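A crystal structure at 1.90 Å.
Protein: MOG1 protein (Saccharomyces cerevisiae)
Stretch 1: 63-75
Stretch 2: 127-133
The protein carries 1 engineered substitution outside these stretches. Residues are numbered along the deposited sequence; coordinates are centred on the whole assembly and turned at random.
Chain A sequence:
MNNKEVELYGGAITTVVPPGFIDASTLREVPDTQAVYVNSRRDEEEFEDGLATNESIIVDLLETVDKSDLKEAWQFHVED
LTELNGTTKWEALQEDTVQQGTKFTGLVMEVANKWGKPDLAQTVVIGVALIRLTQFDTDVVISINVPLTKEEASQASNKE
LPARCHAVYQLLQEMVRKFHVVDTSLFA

Stretch 1 (63-75) ETVDKSDLKEAWQ
Stretch 2 127-133: GVALIRL

Stretch 2 is an extended strand, 127-133, with phi near -85 to -130° and psi mostly 110 to 145°, so its side chains alternate. V128, L130 and R132 point toward stretch 1, while A129 and I131 point away. Stretch 1 runs as loop into a helix that starts at L70. D69 (chi1 t) caps it, its OD1 accepting from E72 N at 3.0 Å, and the helical bonds A73 N to D69 O (2.9 Å) and W74 N to L70 O (3.0 Å) follow. Helix and strand axes approach to 8.8 Å, their directions 127° apart; W74 CA lies 5.9 Å from L130 CA, and T64 CA 7.4 Å from R132 CA.

At V128 (chi1 t) the carbonyl serves the indole: W74, with chi1 t and chi2 85°, brings its ring edge to the strand, and W74 NE1 donates to V128 O at 2.9 Å and 167°. Tryptophan suits this buried place because its one polar atom is satisfied while W74 CD1 meets apolar carbon, lying 4.2 Å from V128 CG1, a compact branched neighbour.

L130 (chi1 t, chi2 p), between V128 and R132 on the inward side, brings a branched apolar end to the helix. L130 CB is 3.8 Å from W74 CD1, and L130 CD2 lies 3.7 Å from A73 CB and 4.1 Å from L70 CD1 (L70 is t, p). The CA-to-CB bond of A73 points toward the strand, and its single methyl meets both L130 and R132.

R132 (m, t, p, with chi4 -174°) reaches the loop before the helix. R132 NH1 donates to K67 O at 2.8 Å; weak bonds join R132 NH2 to V65 O (3.1 Å) and to K67 O (3.4 Å). These carbonyls lie near the guanidinium plane, where its N-H groups point, while A73 CB covers one face, 3.5 Å from R132 CZ. A water accepts from R132 NH1 (2.9 Å) and donates to S68 O (2.7 Å). Aliphatic R132 CD meets L70 CD1 at 3.8 Å.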

# COMPACT_ATOMS: atom_id res chain seq x y z
N GLU A 63 -3.69 6.35 14.42
CA GLU A 63 -3.13 6.46 15.77
C GLU A 63 -2.16 5.30 15.95
O GLU A 63 -2.34 4.23 15.36
CB GLU A 63 -4.22 6.30 16.81
CG GLU A 63 -5.32 7.30 16.73
CD GLU A 63 -6.39 6.96 17.75
OE1 GLU A 63 -5.99 6.39 18.81
OE2 GLU A 63 -7.59 7.24 17.52
N THR A 64 -1.12 5.50 16.75
CA THR A 64 -0.15 4.44 16.99
C THR A 64 -0.82 3.25 17.69
O THR A 64 -1.58 3.44 18.63
CB THR A 64 0.99 4.91 17.93
OG1 THR A 64 1.67 6.04 17.34
CG2 THR A 64 2.01 3.78 18.14
N VAL A 65 -0.55 2.04 17.24
CA VAL A 65 -1.12 0.89 17.92
C VAL A 65 -0.17 0.50 19.06
O VAL A 65 1.06 0.59 18.94
CB VAL A 65 -1.36 -0.30 16.96
CG1 VAL A 65 -0.06 -0.80 16.36
CG2 VAL A 65 -2.07 -1.40 17.71
N ASP A 66 -0.75 0.07 20.18
CA ASP A 66 0.01 -0.31 21.36
C ASP A 66 0.78 -1.62 21.24
O ASP A 66 0.57 -2.54 22.04
CB ASP A 66 -0.91 -0.35 22.58
CG ASP A 66 -0.15 -0.56 23.88
OD1 ASP A 66 0.94 0.05 24.05
OD2 ASP A 66 -0.63 -1.35 24.74
N LYS A 67 1.65 -1.71 20.25
CA LYS A 67 2.49 -2.90 20.04
C LYS A 67 3.88 -2.32 19.80
O LYS A 67 4.07 -1.55 18.86
CB LYS A 67 2.07 -3.67 18.79
CG LYS A 67 0.63 -4.16 18.76
CD LYS A 67 0.47 -5.52 19.40
CE LYS A 67 -0.97 -6.03 19.20
NZ LYS A 67 -1.09 -7.48 19.52
N SER A 68 4.85 -2.71 20.64
CA SER A 68 6.24 -2.22 20.54
C SER A 68 7.04 -2.72 19.35
O SER A 68 7.82 -1.97 18.74
CB SER A 68 7.03 -2.58 21.80
OG SER A 68 6.59 -1.82 22.90
N ASP A 69 6.89 -4.01 19.05
CA ASP A 69 7.62 -4.64 17.97
C ASP A 69 7.11 -4.12 16.62
O ASP A 69 5.90 -4.13 16.35
CB ASP A 69 7.45 -6.16 18.04
CG ASP A 69 8.21 -6.87 16.95
OD1 ASP A 69 7.56 -7.47 16.08
OD2 ASP A 69 9.47 -6.83 16.95
N LEU A 70 8.05 -3.69 15.79
CA LEU A 70 7.70 -3.15 14.49
C LEU A 70 6.87 -4.10 13.63
O LEU A 70 5.81 -3.72 13.15
CB LEU A 70 8.99 -2.75 13.73
CG LEU A 70 8.83 -2.30 12.28
CD1 LEU A 70 8.01 -0.98 12.20
CD2 LEU A 70 10.21 -2.10 11.68
N LYS A 71 7.35 -5.33 13.43
CA LYS A 71 6.62 -6.30 12.61
C LYS A 71 5.23 -6.61 13.19
O LYS A 71 4.25 -6.79 12.45
CB LYS A 71 7.41 -7.61 12.45
CG LYS A 71 6.60 -8.69 11.74
CD LYS A 71 7.44 -9.83 11.24
CE LYS A 71 6.59 -10.85 10.47
NZ LYS A 71 7.43 -12.03 10.08
N GLU A 72 5.13 -6.71 14.51
CA GLU A 72 3.85 -6.97 15.14
C GLU A 72 2.88 -5.82 14.89
O GLU A 72 1.69 -6.05 14.64
CB GLU A 72 4.03 -7.20 16.65
CG GLU A 72 4.16 -8.65 17.03
CD GLU A 72 4.46 -8.82 18.52
OE1 GLU A 72 3.92 -8.04 19.35
OE2 GLU A 72 5.24 -9.75 18.85
N ALA A 73 3.38 -4.58 14.95
CA ALA A 73 2.53 -3.42 14.69
C ALA A 73 2.05 -3.47 13.23
O ALA A 73 0.90 -3.17 12.91
CB ALA A 73 3.31 -2.12 14.94
N TRP A 74 2.95 -3.86 12.34
CA TRP A 74 2.61 -3.95 10.92
C TRP A 74 1.53 -5.01 10.72
O TRP A 74 0.52 -4.76 10.04
CB TRP A 74 3.87 -4.27 10.11
CG TRP A 74 3.63 -4.48 8.64
CD1 TRP A 74 3.56 -3.52 7.66
CD2 TRP A 74 3.49 -5.74 7.98
NE1 TRP A 74 3.40 -4.12 6.42
CE2 TRP A 74 3.35 -5.48 6.60
CE3 TRP A 74 3.46 -7.08 8.43
CZ2 TRP A 74 3.19 -6.50 5.64
CZ3 TRP A 74 3.29 -8.10 7.47
CH2 TRP A 74 3.16 -7.80 6.10
N GLN A 75 1.71 -6.18 11.33
CA GLN A 75 0.70 -7.24 11.18
C GLN A 75 -0.66 -6.79 11.66
O GLN A 75 -1.69 -7.13 11.08
CB GLN A 75 1.14 -8.49 11.97
CG GLN A 75 2.42 -9.12 11.42
CD GLN A 75 2.88 -10.33 12.25
OE1 GLN A 75 3.10 -10.22 13.47
NE2 GLN A 75 3.01 -11.47 11.61
N GLY A 127 0.03 -4.21 -1.24
CA GLY A 127 1.34 -3.89 -0.71
C GLY A 127 1.04 -3.07 0.53
O GLY A 127 0.21 -2.18 0.48
N VAL A 128 1.67 -3.37 1.66
CA VAL A 128 1.38 -2.58 2.86
C VAL A 128 2.67 -2.12 3.51
O VAL A 128 3.57 -2.93 3.74
CB VAL A 128 0.59 -3.39 3.91
CG1 VAL A 128 0.30 -2.52 5.15
CG2 VAL A 128 -0.72 -3.90 3.30
N ALA A 129 2.77 -0.82 3.81
CA ALA A 129 3.94 -0.31 4.49
C ALA A 129 3.52 0.41 5.76
O ALA A 129 2.46 1.03 5.80
CB ALA A 129 4.71 0.65 3.59
N LEU A 130 4.35 0.30 6.79
CA LEU A 130 4.09 0.99 8.05
C LEU A 130 5.28 1.90 8.30
O LEU A 130 6.42 1.47 8.15
CB LEU A 130 4.00 -0.02 9.20
CG LEU A 130 4.03 0.58 10.61
CD1 LEU A 130 2.83 1.57 10.84
CD2 LEU A 130 3.98 -0.57 11.62
N ILE A 131 5.01 3.16 8.63
CA ILE A 131 6.04 4.13 8.96
C ILE A 131 5.58 4.66 10.31
O ILE A 131 4.57 5.36 10.40
CB ILE A 131 6.09 5.30 7.94
CG1 ILE A 131 6.50 4.76 6.56
CG2 ILE A 131 7.11 6.33 8.40
CD1 ILE A 131 6.34 5.75 5.39
N ARG A 132 6.32 4.33 11.37
CA ARG A 132 5.93 4.77 12.71
C ARG A 132 6.47 6.15 13.06
O ARG A 132 7.69 6.32 13.15
CB ARG A 132 6.42 3.74 13.73
CG ARG A 132 6.17 2.27 13.31
CD ARG A 132 6.09 1.34 14.53
NE ARG A 132 4.81 1.49 15.20
CZ ARG A 132 4.49 0.91 16.36
NH1 ARG A 132 5.37 0.14 16.99
NH2 ARG A 132 3.26 1.05 16.86
N LEU A 133 5.58 7.13 13.22
CA LEU A 133 6.00 8.47 13.63
C LEU A 133 5.71 8.55 15.13
O LEU A 133 4.78 9.22 15.59
CB LEU A 133 5.21 9.53 12.87
CG LEU A 133 5.42 9.47 11.34
CD1 LEU A 133 4.61 10.61 10.71
CD2 LEU A 133 6.91 9.63 11.00
O HOH W 1 8.13 -0.59 16.43